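Local coordinates for WYL1 (PDB 6OAW), which acts as an accessory protein of the Type VI-D CRISPR-Cas system, which it modulates, and carries a WYL domain, at residues S65-S70 and Y142-S147; F58-F63 and S136-L141; D299-S304 and V353-N358; V240-E245 and K291-L296. All coordinates share one frame; numbering follows the deposited sequence.

The four contacts fall into two pairs on opposite sides of the chain's centre. Interactions 1 and 2 come first in sequence and interlock, since their segments alternate along the chain. Both join helix 55-71 to helix 139-145. Their centres are 9 Å apart, and Thr144 CG2 of interaction 1 also packs on Phe63 of interaction 2. Interaction 4 follows and closes before interaction 3 opens. Their centres lie 17 Å apart, and Leu296 meets Gly303 and Ser304. This pair ties helix 287-298 to the antiparallel sheet, and the loop after that helix to the C-terminal region. Contact centres of one pair lie 35 to 40 Å from those of the other, consistent with separate structural units.

Interaction 1: S65-S70 and Y142-S147; sequences SAYIAS and YDTLSS
Tyr67 and Thr144 make nearly all of this small contact between two helices. Their side chains come from opposite directions and meet in the gap. The interaction is apolar. The methyl CG2 of Thr144 sits 3.4 Å from Tyr67 CE2. It is also 3.8 Å from Tyr67 CD2, so it rests on one flank of the ring and approaches it obliquely. Tyr67 has CG opposite the backbone N (chi1 173°), which carries the ring out across the gap. The backbones stay well apart, with 9.5 Å between the CA atoms of Tyr67 and Thr144.

The polar groups find partners beside the contact. Tyr67 OH only comes to 4.5 Å from Ser147 OG, and instead gives its proton to the carbonyl O of Asp149. Thr144 OG1 is bonded back to Asp140 O, so the threonine offers its methyl to the tyrosine. Thr144 O takes two bonds. Ser147 OG donates to Thr144 O at 2.8 Å, and Ser147 N donates to the same Thr144 O at 3.1 Å. The hydroxyl oxygen sits off the line of the C=O bond, with C=O...OG at 134°. Ser147 OG in turn accepts from Asp149 N. These bonds tie the chain leaving helix 139-145 to the helix end, and that same chain receives the Tyr67 hydroxyl.

This is surface packing between the C-terminal part of helix 55-71 and the end of helix 139-145. Tyr67 also touches Leu150, just before helix 151-156. On other sides of helix 55-71, Ala66 packs on Leu87 and Phe90, while Ser70 OG bonds to Trp93 N at helix 92-96.

Interaction 2: F58-F63 and S136-L141; sequences FLTSIF and SICRDL
Leu141 is set so that its two methyls reach different residues. CG lies opposite the backbone N (chi1 -177°). At chi2 58°, CD2 continues the chain away from CA while CD1 turns aside. The ring of Phe63 lies toward the leucine. Leu141 CD1 lies 3.6 Å from Phe63 CD1 and 3.7 Å from Phe63 CE1. The methyl therefore meets one side of the ring, at a slant to its plane. Leu141 CD2 reaches the other residue, with Thr60 OG1 at 4.1 Å. That pair is plain packing, because the Thr60 hydroxyl is bonded to Ser56 O one turn back in its own helix.

Helix 139-145 starts at this contact. Cys138 is its N-cap: Leu141 N donates to Cys138 SG over 3.6 Å, with an N-H...SG angle of 160°. The capping sulfur thus satisfies an N-H of the first turn. It also touches the partner helix, since Thr60 CG2 lies 4.3 Å from Cys138 SG. The cap bond belongs to the same residue whose methyls fill the interface, so one residue serves both the helix start and the packing. Backbone approach is moderate, with the CA atoms of Thr60 and Leu141 7.4 Å apart.

The ring of Phe63 is further enclosed by Phe90, which it meets edge-to-face, and by Leu165 and Tyr169 of helix 161-172. Just before the cap, the chain leaves strand 131-136. There Ser136 N bonds to Ser56 OG near the start of helix 55-71, and Thr60 also packs on Leu135 of the strand.

Interaction 3: D299-S304 and V353-N358; sequences DPRFGS and VKYYFN
Tyr355 is approached by two consecutive residues, Arg301 and Phe302, whose own side chains lie against each other. Phe302 CZ comes to the edge of the tyrosine ring, near its plane, 4.0 Å from Tyr355 CD2. Arg301 arrives at the next ring atom, with NH2 3.6 Å from Tyr355 CE2. The guanidinium and tyrosine planes are 37° apart, so this is a slanting approach rather than a flat stack. The arginine chain is extended from CG to NE and runs about at right angles to the tyrosine side chain. On its way it covers Phe302, with CD of Arg301 3.6 Å above the phenylalanine ring, toward the rim. Phe302 CE1 in turn lies 3.8 Å above the Arg301 guanidinium plane.

The loop that presents these two groups is shaped by an Asx motif. Asp299 is the first residue to leave helical geometry after helix 287-298. Its OD1 accepts from Phe302 N at 3.0 Å, in a nearly straight bond of 172°. The N-H meets Asp299 OD1 from above the carboxylate plane, 58° out of it. Arg301 N adds a weak bond to the same oxygen. Gly303 N donates to Asp299 O at 3.0 Å and tightens the turn.

Tyr355 belongs to helix 350-357 in the C-terminal part of the chain. Gln352 of that helix packs on Asp299 and Phe302, and Gln328 touches both Arg301 and Phe302. Farther along the segment, Asn358 packs on Lys359 of the second subunit.

Interaction 4: V240-E245 and K291-L296; sequences VCLSDE and KSVKHL
Val240 lays both its methyls against the last turns of helix 287-298. Its CG1 is 3.8 Å from Leu296 CB and 4.1 Å from Val293 CG1. The same CG1 rests 4.0 Å from the carbonyl Val293 O. Val240 CG2 lies over the backbone of Leu296, 4.0 Å from Leu296 O. The valine thus fits between residues one turn apart on the helix.

Two residues on, Leu242 adds a second point of contact. Its CD1 continues the chain away from CA (chi2 -168°), while CD2 branches off and meets Val293 CG2 at 3.9 Å. The two side chains cross at about a right angle. Cys241, between Val240 and Leu242 in the strand, points away from the helix, as expected from strand alternation.

The strand and helix segments run at 139° to each other, with axes 8.6 Å apart. Strand 237-243 pairs with strands 219-230 and 253-258 in the antiparallel sheet that probably belongs to the WYL domain. The helix covers one side of it: Val293 touches Tyr226, and Leu296 touches Ala254. At the strand end, Ser243 OG accepts from Glu245 N at 3.1 Å, an ST turn.

The side chains that meet are all buried and aliphatic, and the Val240 methyls also rest on helix backbone. The strand spends backbone bonds on its neighbouring strands, the helix on its own turns. With no polar bond between these segments, shape fit and exclusion of water should hold them together.

Interaction 1: S65-S70 and Y142-S147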
loop_
_atom_site.group_PDB
_atom_site.type_symbol
_atom_site.label_atom_id
_atom_site.label_comp_id
_atom_site.label_asym_id
_atom_site.label_seq_id
_atom_site.Cartn_x
_atom_site.Cartn_y
_atom_site.Cartn_z
ATOM N N SER B 65 -0.253 13.498 -17.169
ATOM C CA SER B 65 -1.075 12.271 -17.162
ATOM C C SER B 65 -2.275 12.424 -16.230
ATOM O O SER B 65 -3.403 12.129 -16.671
ATOM C CB SER B 65 -0.214 11.105 -16.808
ATOM O OG SER B 65 0.711 10.921 -17.855
ATOM N N ALA B 66 -2.047 12.811 -14.981
ATOM C CA ALA B 66 -3.111 12.904 -13.962
ATOM C C ALA B 66 -4.142 13.947 -14.416
ATOM O O ALA B 66 -5.337 13.706 -14.242
ATOM C CB ALA B 66 -2.517 13.264 -12.623
ATOM N N TYR B 67 -3.673 15.058 -14.978
ATOM C CA TYR B 67 -4.490 16.221 -15.390
ATOM C C TYR B 67 -5.418 15.817 -16.534
ATOM O O TYR B 67 -6.635 16.101 -16.473
ATOM C CB TYR B 67 -3.633 17.411 -15.820
ATOM C CG TYR B 67 -4.429 18.545 -16.398
ATOM C CD1 TYR B 67 -5.485 19.089 -15.679
ATOM C CD2 TYR B 67 -4.168 19.062 -17.665
ATOM C CE1 TYR B 67 -6.245 20.134 -16.186
ATOM C CE2 TYR B 67 -4.927 20.102 -18.192
ATOM C CZ TYR B 67 -5.965 20.639 -17.444
ATOM O OH TYR B 67 -6.752 21.651 -17.907
ATOM N N ILE B 68 -4.875 15.203 -17.571
ATOM C CA ILE B 68 -5.665 14.878 -18.793
ATOM C C ILE B 68 -6.760 13.850 -18.426
ATOM O O ILE B 68 -7.879 13.969 -18.974
ATOM C CB ILE B 68 -4.728 14.420 -19.923
ATOM C CG1 ILE B 68 -5.292 14.670 -21.323
ATOM C CG2 ILE B 68 -4.326 12.970 -19.714
ATOM N N ALA B 69 -6.502 12.898 -17.518
ATOM C CA ALA B 69 -7.538 11.932 -17.085
ATOM C C ALA B 69 -8.667 12.700 -16.374
ATOM O O ALA B 69 -9.873 12.388 -16.612
ATOM C CB ALA B 69 -6.967 10.863 -16.204
ATOM N N SER B 70 -8.316 13.676 -15.541
ATOM C CA SER B 70 -9.320 14.481 -14.813
ATOM C C SER B 70 -10.084 15.339 -15.826
ATOM O O SER B 70 -11.310 15.308 -15.822
ATOM C CB SER B 70 -8.689 15.296 -13.732
ATOM O OG SER B 70 -9.681 16.023 -13.014
ATOM N N TYR B 142 3.116 26.010 -18.182
ATOM C CA TYR B 142 2.765 27.402 -17.803
ATOM C C TYR B 142 1.372 27.722 -18.337
ATOM O O TYR B 142 0.557 28.261 -17.567
ATOM C CB TYR B 142 3.773 28.447 -18.295
ATOM C CG TYR B 142 3.474 29.802 -17.703
ATOM C CD1 TYR B 142 2.534 30.633 -18.290
ATOM C CD2 TYR B 142 4.024 30.191 -16.491
ATOM C CE1 TYR B 142 2.202 31.853 -17.724
ATOM C CE2 TYR B 142 3.689 31.397 -15.904
ATOM C CZ TYR B 142 2.772 32.226 -16.521
ATOM O OH TYR B 142 2.436 33.409 -15.940
ATOM N N ASP B 143 1.122 27.393 -19.610
ATOM C CA ASP B 143 -0.146 27.717 -20.323
ATOM C C ASP B 143 -1.297 26.899 -19.720
ATOM O O ASP B 143 -2.393 27.453 -19.646
ATOM C CB ASP B 143 0.017 27.573 -21.841
ATOM C CG ASP B 143 0.908 28.652 -22.436
ATOM O OD1 ASP B 143 1.075 29.710 -21.787
ATOM O OD2 ASP B 143 1.444 28.429 -23.531
ATOM N N THR B 144 -1.056 25.676 -19.247
ATOM C CA THR B 144 -2.082 24.874 -18.513
ATOM C C THR B 144 -2.382 25.547 -17.168
ATOM O O THR B 144 -3.558 25.736 -16.854
ATOM C CB THR B 144 -1.655 23.410 -18.340
ATOM O OG1 THR B 144 -1.508 22.828 -19.633
ATOM C CG2 THR B 144 -2.647 22.594 -17.543
ATOM N N LEU B 145 -1.354 25.925 -16.409
ATOM C CA LEU B 145 -1.536 26.484 -15.045
ATOM C C LEU B 145 -2.094 27.910 -15.105
ATOM O O LEU B 145 -2.493 28.420 -14.036
ATOM C CB LEU B 145 -0.192 26.454 -14.323
ATOM C CG LEU B 145 0.342 25.068 -13.986
ATOM C CD1 LEU B 145 1.719 25.182 -13.370
ATOM C CD2 LEU B 145 -0.570 24.348 -13.026
ATOM N N SER B 146 -2.123 28.542 -16.280
ATOM C CA SER B 146 -2.702 29.900 -16.465
ATOM C C SER B 146 -4.033 29.818 -17.230
ATOM O O SER B 146 -4.625 30.882 -17.478
ATOM C CB SER B 146 -1.715 30.819 -17.170
ATOM O OG SER B 146 -1.361 30.271 -18.432
ATOM N N SER B 147 -4.479 28.621 -17.626
ATOM C CA SER B 147 -5.720 28.429 -18.424
ATOM C C SER B 147 -6.934 28.484 -17.502
ATOM O O SER B 147 -6.754 28.457 -16.272
ATOM C CB SER B 147 -5.712 27.133 -19.188
ATOM O OG SER B 147 -5.889 26.048 -18.302
#

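Interaction 2: F58-F63 and S136-L141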
loop_
_atom_site.group_PDB
_atom_site.type_symbol
_atom_site.label_atom_id
_atom_site.label_comp_id
_atom_site.label_asym_id
_atom_site.label_seq_id
_atom_site.Cartn_x
_atom_site.Cartn_y
_atom_site.Cartn_z
ATOM N N PHE B 58 10.046 14.703 -15.196
ATOM C CA PHE B 58 9.379 13.551 -14.559
ATOM C C PHE B 58 8.120 14.068 -13.829
ATOM O O PHE B 58 7.044 13.480 -13.993
ATOM C CB PHE B 58 10.372 12.785 -13.687
ATOM C CG PHE B 58 9.827 11.479 -13.186
ATOM C CD1 PHE B 58 9.722 10.395 -14.031
ATOM C CD2 PHE B 58 9.366 11.346 -11.889
ATOM C CE1 PHE B 58 9.171 9.196 -13.599
ATOM C CE2 PHE B 58 8.826 10.148 -11.453
ATOM C CZ PHE B 58 8.751 9.065 -12.303
ATOM N N LEU B 59 8.234 15.160 -13.066
ATOM C CA LEU B 59 7.097 15.746 -12.315
ATOM C C LEU B 59 6.060 16.243 -13.322
ATOM O O LEU B 59 4.854 16.160 -13.034
ATOM C CB LEU B 59 7.573 16.892 -11.413
ATOM C CG LEU B 59 8.423 16.486 -10.213
ATOM C CD1 LEU B 59 9.002 17.702 -9.534
ATOM C CD2 LEU B 59 7.622 15.663 -9.228
ATOM N N THR B 60 6.524 16.742 -14.468
ATOM C CA THR B 60 5.648 17.269 -15.536
ATOM C C THR B 60 4.851 16.123 -16.175
ATOM O O THR B 60 3.641 16.327 -16.411
ATOM C CB THR B 60 6.449 18.132 -16.507
ATOM O OG1 THR B 60 6.900 19.235 -15.716
ATOM C CG2 THR B 60 5.618 18.601 -17.677
ATOM N N SER B 61 5.478 14.982 -16.456
ATOM C CA SER B 61 4.804 13.772 -16.993
ATOM C C SER B 61 3.698 13.346 -16.031
ATOM O O SER B 61 2.607 12.989 -16.497
ATOM C CB SER B 61 5.768 12.636 -17.186
ATOM O OG SER B 61 6.696 12.948 -18.191
ATOM N N ILE B 62 3.996 13.312 -14.736
ATOM C CA ILE B 62 3.015 12.876 -13.706
ATOM C C ILE B 62 1.831 13.845 -13.769
ATOM O O ILE B 62 0.688 13.372 -13.906
ATOM C CB ILE B 62 3.641 12.840 -12.308
ATOM C CG1 ILE B 62 4.713 11.754 -12.209
ATOM C CG2 ILE B 62 2.560 12.657 -11.244
ATOM C CD1 ILE B 62 5.497 11.795 -10.923
ATOM N N PHE B 63 2.119 15.147 -13.686
ATOM C CA PHE B 63 1.101 16.210 -13.753
ATOM C C PHE B 63 0.288 16.038 -15.035
ATOM O O PHE B 63 -0.928 16.019 -14.900
ATOM C CB PHE B 63 1.706 17.604 -13.636
ATOM C CG PHE B 63 0.646 18.662 -13.589
ATOM C CD1 PHE B 63 0.072 19.121 -14.763
ATOM C CD2 PHE B 63 0.166 19.115 -12.377
ATOM C CE1 PHE B 63 -0.972 20.023 -14.715
ATOM C CE2 PHE B 63 -0.864 20.042 -12.331
ATOM C CZ PHE B 63 -1.423 20.497 -13.501
ATOM N N SER B 136 11.047 23.334 -12.557
ATOM C CA SER B 136 11.106 24.289 -13.694
ATOM C C SER B 136 9.816 24.139 -14.515
ATOM O O SER B 136 9.541 23.021 -14.954
ATOM C CB SER B 136 12.352 24.056 -14.505
ATOM O OG SER B 136 12.301 24.751 -15.736
ATOM N N ILE B 137 9.033 25.214 -14.666
ATOM C CA ILE B 137 7.740 25.236 -15.422
ATOM C C ILE B 137 8.020 25.498 -16.912
ATOM O O ILE B 137 8.267 26.667 -17.263
ATOM C CB ILE B 137 6.768 26.311 -14.888
ATOM C CG1 ILE B 137 6.638 26.355 -13.362
ATOM C CG2 ILE B 137 5.415 26.158 -15.570
ATOM C CD1 ILE B 137 6.051 25.130 -12.776
ATOM N N CYS B 138 7.908 24.468 -17.760
ATOM C CA CYS B 138 7.988 24.570 -19.241
ATOM C C CYS B 138 6.798 25.382 -19.772
ATOM O O CYS B 138 5.789 25.588 -19.048
ATOM C CB CYS B 138 8.079 23.209 -19.935
ATOM S SG CYS B 138 6.587 22.174 -19.852
ATOM N N ARG B 139 6.919 25.851 -21.005
ATOM C CA ARG B 139 5.891 26.714 -21.631
ATOM C C ARG B 139 4.531 26.001 -21.625
ATOM O O ARG B 139 3.546 26.677 -21.304
ATOM C CB ARG B 139 6.311 27.115 -23.045
ATOM C CG ARG B 139 5.644 28.389 -23.542
ATOM C CD ARG B 139 6.153 28.724 -24.932
ATOM N NE ARG B 139 5.671 27.746 -25.891
ATOM C CZ ARG B 139 6.023 27.690 -27.165
ATOM N NH1 ARG B 139 6.875 28.568 -27.672
ATOM N NH2 ARG B 139 5.505 26.749 -27.933
ATOM N N ASP B 140 4.466 24.713 -21.979
ATOM C CA ASP B 140 3.183 23.955 -22.061
ATOM C C ASP B 140 2.535 23.898 -20.675
ATOM O O ASP B 140 1.320 24.152 -20.600
ATOM C CB ASP B 140 3.350 22.554 -22.659
ATOM C CG ASP B 140 3.593 22.582 -24.156
ATOM O OD1 ASP B 140 3.338 23.629 -24.767
ATOM O OD2 ASP B 140 4.074 21.581 -24.697
ATOM N N LEU B 141 3.308 23.619 -19.623
ATOM C CA LEU B 141 2.770 23.567 -18.238
ATOM C C LEU B 141 2.361 24.978 -17.815
ATOM O O LEU B 141 1.324 25.112 -17.158
ATOM C CB LEU B 141 3.776 22.970 -17.252
ATOM C CG LEU B 141 3.234 22.819 -15.823
ATOM C CD1 LEU B 141 1.982 21.954 -15.778
ATOM C CD2 LEU B 141 4.276 22.238 -14.888
#

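Interaction 3: D299-S304 and V353-N358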
loop_
_atom_site.group_PDB
_atom_site.type_symbol
_atom_site.label_atom_id
_atom_site.label_comp_id
_atom_site.label_asym_id
_atom_site.label_seq_id
_atom_site.Cartn_x
_atom_site.Cartn_y
_atom_site.Cartn_z
ATOM N N ASP B 299 -3.291 -14.922 -14.899
ATOM C CA ASP B 299 -1.856 -14.841 -14.492
ATOM C C ASP B 299 -1.015 -14.156 -15.573
ATOM O O ASP B 299 -0.445 -14.785 -16.451
ATOM C CB ASP B 299 -1.308 -16.211 -14.083
ATOM C CG ASP B 299 -0.017 -16.050 -13.293
ATOM O OD1 ASP B 299 0.690 -15.030 -13.503
ATOM O OD2 ASP B 299 0.238 -16.880 -12.410
ATOM N N PRO B 300 -0.911 -12.820 -15.573
ATOM C CA PRO B 300 -0.194 -12.133 -16.639
ATOM C C PRO B 300 1.324 -12.140 -16.503
ATOM O O PRO B 300 1.941 -11.673 -17.437
ATOM C CB PRO B 300 -0.668 -10.679 -16.528
ATOM C CG PRO B 300 -0.994 -10.540 -15.047
ATOM C CD PRO B 300 -1.551 -11.887 -14.633
ATOM N N ARG B 301 1.870 -12.613 -15.380
ATOM C CA ARG B 301 3.342 -12.757 -15.256
ATOM C C ARG B 301 3.786 -14.135 -15.722
ATOM O O ARG B 301 4.741 -14.195 -16.469
ATOM C CB ARG B 301 3.878 -12.560 -13.841
ATOM C CG ARG B 301 5.384 -12.344 -13.849
ATOM C CD ARG B 301 6.025 -12.144 -12.487
ATOM N NE ARG B 301 7.486 -12.210 -12.583
ATOM C CZ ARG B 301 8.331 -12.176 -11.551
ATOM N NH1 ARG B 301 7.871 -12.099 -10.313
ATOM N NH2 ARG B 301 9.635 -12.225 -11.770
ATOM N N PHE B 302 3.177 -15.192 -15.211
ATOM C CA PHE B 302 3.664 -16.588 -15.386
ATOM C C PHE B 302 2.821 -17.353 -16.411
ATOM O O PHE B 302 3.290 -18.338 -16.909
ATOM C CB PHE B 302 3.706 -17.336 -14.051
ATOM C CG PHE B 302 4.667 -16.726 -13.068
ATOM C CD1 PHE B 302 6.008 -16.585 -13.385
ATOM C CD2 PHE B 302 4.220 -16.245 -11.851
ATOM C CE1 PHE B 302 6.890 -15.994 -12.498
ATOM C CE2 PHE B 302 5.105 -15.667 -10.955
ATOM C CZ PHE B 302 6.437 -15.541 -11.278
ATOM N N GLY B 303 1.627 -16.894 -16.756
ATOM C CA GLY B 303 0.818 -17.544 -17.807
ATOM C C GLY B 303 1.574 -17.707 -19.121
ATOM O O GLY B 303 1.318 -18.728 -19.799
ATOM N N SER B 304 2.482 -16.774 -19.442
ATOM C CA SER B 304 3.287 -16.676 -20.694
ATOM C C SER B 304 4.294 -17.832 -20.843
ATOM O O SER B 304 4.635 -18.163 -21.997
ATOM C CB SER B 304 4.004 -15.343 -20.756
ATOM O OG SER B 304 4.125 -14.919 -22.107
ATOM N N VAL B 353 7.546 -22.084 -9.608
ATOM C CA VAL B 353 7.781 -23.091 -8.523
ATOM C C VAL B 353 9.057 -22.701 -7.756
ATOM O O VAL B 353 9.026 -22.663 -6.517
ATOM C CB VAL B 353 7.862 -24.526 -9.090
ATOM C CG1 VAL B 353 7.940 -25.567 -7.988
ATOM C CG2 VAL B 353 6.661 -24.816 -9.963
ATOM N N LYS B 354 10.134 -22.449 -8.483
ATOM C CA LYS B 354 11.463 -22.064 -7.943
ATOM C C LYS B 354 11.331 -20.782 -7.094
ATOM O O LYS B 354 11.814 -20.745 -5.935
ATOM C CB LYS B 354 12.363 -21.790 -9.149
ATOM C CG LYS B 354 13.770 -22.310 -9.132
ATOM C CD LYS B 354 14.751 -21.317 -9.699
ATOM C CE LYS B 354 14.554 -21.004 -11.161
ATOM N NZ LYS B 354 15.103 -19.667 -11.481
ATOM N N TYR B 355 10.681 -19.741 -7.628
ATOM C CA TYR B 355 10.490 -18.458 -6.898
ATOM C C TYR B 355 9.612 -18.696 -5.663
ATOM O O TYR B 355 9.732 -17.941 -4.702
ATOM C CB TYR B 355 9.890 -17.328 -7.746
ATOM C CG TYR B 355 10.747 -16.800 -8.866
ATOM C CD1 TYR B 355 12.114 -17.012 -8.897
ATOM C CD2 TYR B 355 10.192 -16.034 -9.873
ATOM C CE1 TYR B 355 12.903 -16.481 -9.908
ATOM C CE2 TYR B 355 10.958 -15.513 -10.898
ATOM C CZ TYR B 355 12.318 -15.737 -10.912
ATOM O OH TYR B 355 13.083 -15.197 -11.906
ATOM N N TYR B 356 8.805 -19.754 -5.626
ATOM C CA TYR B 356 7.960 -20.013 -4.437
ATOM C C TYR B 356 8.711 -20.809 -3.368
ATOM O O TYR B 356 8.620 -20.468 -2.170
ATOM C CB TYR B 356 6.699 -20.771 -4.806
ATOM C CG TYR B 356 5.732 -20.870 -3.668
ATOM C CD1 TYR B 356 5.024 -19.766 -3.232
ATOM C CD2 TYR B 356 5.572 -22.055 -2.970
ATOM C CE1 TYR B 356 4.128 -19.862 -2.184
ATOM C CE2 TYR B 356 4.705 -22.153 -1.894
ATOM C CZ TYR B 356 3.964 -21.057 -1.512
ATOM O OH TYR B 356 3.082 -21.146 -0.465
ATOM N N PHE B 357 9.397 -21.880 -3.781
ATOM C CA PHE B 357 9.990 -22.844 -2.831
ATOM C C PHE B 357 11.447 -22.482 -2.501
ATOM O O PHE B 357 12.008 -23.148 -1.628
ATOM C CB PHE B 357 9.801 -24.259 -3.344
ATOM C CG PHE B 357 8.381 -24.734 -3.277
ATOM C CD1 PHE B 357 7.764 -24.917 -2.055
ATOM C CD2 PHE B 357 7.674 -25.027 -4.437
ATOM C CE1 PHE B 357 6.463 -25.391 -2.008
ATOM C CE2 PHE B 357 6.363 -25.465 -4.381
ATOM C CZ PHE B 357 5.767 -25.663 -3.168
ATOM N N ASN B 358 12.028 -21.454 -3.120
ATOM C CA ASN B 358 13.420 -21.053 -2.793
ATOM C C ASN B 358 13.552 -20.672 -1.307
ATOM O O ASN B 358 14.672 -20.801 -0.799
ATOM C CB ASN B 358 13.958 -19.954 -3.709
ATOM C CG ASN B 358 13.172 -18.661 -3.681
ATOM O OD1 ASN B 358 12.291 -18.495 -2.837
ATOM N ND2 ASN B 358 13.525 -17.751 -4.579
#

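Interaction 4: V240-E245 and K291-L296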
loop_
_atom_site.group_PDB
_atom_site.type_symbol
_atom_site.label_atom_id
_atom_site.label_comp_id
_atom_site.label_asym_id
_atom_site.label_seq_id
_atom_site.Cartn_x
_atom_site.Cartn_y
_atom_site.Cartn_z
ATOM N N VAL B 240 -1.980 -7.687 -22.176
ATOM C CA VAL B 240 -2.347 -9.015 -22.728
ATOM C C VAL B 240 -2.794 -8.795 -24.169
ATOM O O VAL B 240 -3.584 -7.894 -24.413
ATOM C CB VAL B 240 -3.405 -9.741 -21.880
ATOM C CG1 VAL B 240 -3.758 -11.083 -22.494
ATOM C CG2 VAL B 240 -2.938 -9.938 -20.450
ATOM N N CYS B 241 -2.235 -9.547 -25.108
ATOM C CA CYS B 241 -2.392 -9.267 -26.561
ATOM C C CYS B 241 -2.076 -10.512 -27.389
ATOM O O CYS B 241 -1.652 -11.506 -26.807
ATOM C CB CYS B 241 -1.455 -8.140 -26.966
ATOM S SG CYS B 241 0.282 -8.562 -26.689
ATOM N N LEU B 242 -2.236 -10.427 -28.709
ATOM C CA LEU B 242 -1.547 -11.353 -29.647
ATOM C C LEU B 242 -0.306 -10.636 -30.171
ATOM O O LEU B 242 -0.399 -9.412 -30.402
ATOM C CB LEU B 242 -2.463 -11.772 -30.796
ATOM C CG LEU B 242 -3.871 -12.211 -30.400
ATOM C CD1 LEU B 242 -4.570 -12.869 -31.577
ATOM C CD2 LEU B 242 -3.849 -13.155 -29.204
ATOM N N SER B 243 0.804 -11.367 -30.305
ATOM C CA SER B 243 2.097 -10.835 -30.797
ATOM C C SER B 243 2.730 -11.809 -31.797
ATOM O O SER B 243 2.463 -13.023 -31.700
ATOM C CB SER B 243 2.998 -10.570 -29.657
ATOM O OG SER B 243 4.313 -10.294 -30.114
ATOM N N ASP B 244 3.528 -11.276 -32.726
ATOM C CA ASP B 244 4.250 -12.062 -33.758
ATOM C C ASP B 244 5.716 -12.223 -33.332
ATOM O O ASP B 244 6.516 -12.673 -34.145
ATOM C CB ASP B 244 4.100 -11.396 -35.128
ATOM C CG ASP B 244 4.970 -10.158 -35.301
ATOM O OD1 ASP B 244 5.595 -9.742 -34.304
ATOM O OD2 ASP B 244 5.057 -9.647 -36.439
ATOM N N GLU B 245 6.068 -11.883 -32.094
ATOM C CA GLU B 245 7.478 -11.900 -31.640
ATOM C C GLU B 245 7.980 -13.348 -31.609
ATOM O O GLU B 245 9.088 -13.583 -32.130
ATOM C CB GLU B 245 7.647 -11.225 -30.281
ATOM C CG GLU B 245 9.104 -11.019 -29.909
ATOM C CD GLU B 245 9.345 -10.307 -28.588
ATOM O OE1 GLU B 245 8.357 -9.950 -27.923
ATOM O OE2 GLU B 245 10.530 -10.124 -28.238
ATOM N N LYS B 291 -8.823 -18.708 -25.503
ATOM C CA LYS B 291 -8.455 -19.596 -24.360
ATOM C C LYS B 291 -7.101 -19.126 -23.774
ATOM O O LYS B 291 -6.987 -18.961 -22.521
ATOM C CB LYS B 291 -8.445 -21.066 -24.803
ATOM N N SER B 292 -6.118 -18.891 -24.649
ATOM C CA SER B 292 -4.738 -18.481 -24.285
ATOM C C SER B 292 -4.778 -17.096 -23.643
ATOM O O SER B 292 -4.120 -16.917 -22.616
ATOM C CB SER B 292 -3.837 -18.507 -25.474
ATOM O OG SER B 292 -3.594 -19.850 -25.836
ATOM N N VAL B 293 -5.549 -16.173 -24.228
ATOM C CA VAL B 293 -5.737 -14.799 -23.678
ATOM C C VAL B 293 -6.330 -14.905 -22.268
ATOM O O VAL B 293 -5.770 -14.288 -21.348
ATOM C CB VAL B 293 -6.588 -13.947 -24.628
ATOM C CG1 VAL B 293 -7.265 -12.783 -23.918
ATOM C CG2 VAL B 293 -5.751 -13.469 -25.805
ATOM N N LYS B 294 -7.369 -15.717 -22.085
ATOM C CA LYS B 294 -8.042 -15.911 -20.767
ATOM C C LYS B 294 -7.022 -16.371 -19.703
ATOM O O LYS B 294 -7.095 -15.859 -18.607
ATOM C CB LYS B 294 -9.210 -16.897 -20.893
ATOM N N HIS B 295 -6.141 -17.333 -19.993
ATOM C CA HIS B 295 -5.074 -17.826 -19.068
ATOM C C HIS B 295 -4.177 -16.642 -18.651
ATOM O O HIS B 295 -3.966 -16.464 -17.441
ATOM C CB HIS B 295 -4.344 -19.035 -19.694
ATOM C CG HIS B 295 -3.218 -19.616 -18.898
ATOM N ND1 HIS B 295 -3.241 -19.733 -17.512
ATOM C CD2 HIS B 295 -2.033 -20.139 -19.301
ATOM C CE1 HIS B 295 -2.112 -20.288 -17.102
ATOM N NE2 HIS B 295 -1.355 -20.556 -18.186
ATOM N N LEU B 296 -3.756 -15.788 -19.591
ATOM C CA LEU B 296 -2.872 -14.622 -19.328
ATOM C C LEU B 296 -3.587 -13.532 -18.518
ATOM O O LEU B 296 -2.894 -12.870 -17.698
ATOM C CB LEU B 296 -2.354 -14.097 -20.660
ATOM C CG LEU B 296 -1.439 -15.077 -21.382
ATOM C CD1 LEU B 296 -1.138 -14.596 -22.783
ATOM C CD2 LEU B 296 -0.146 -15.268 -20.595
#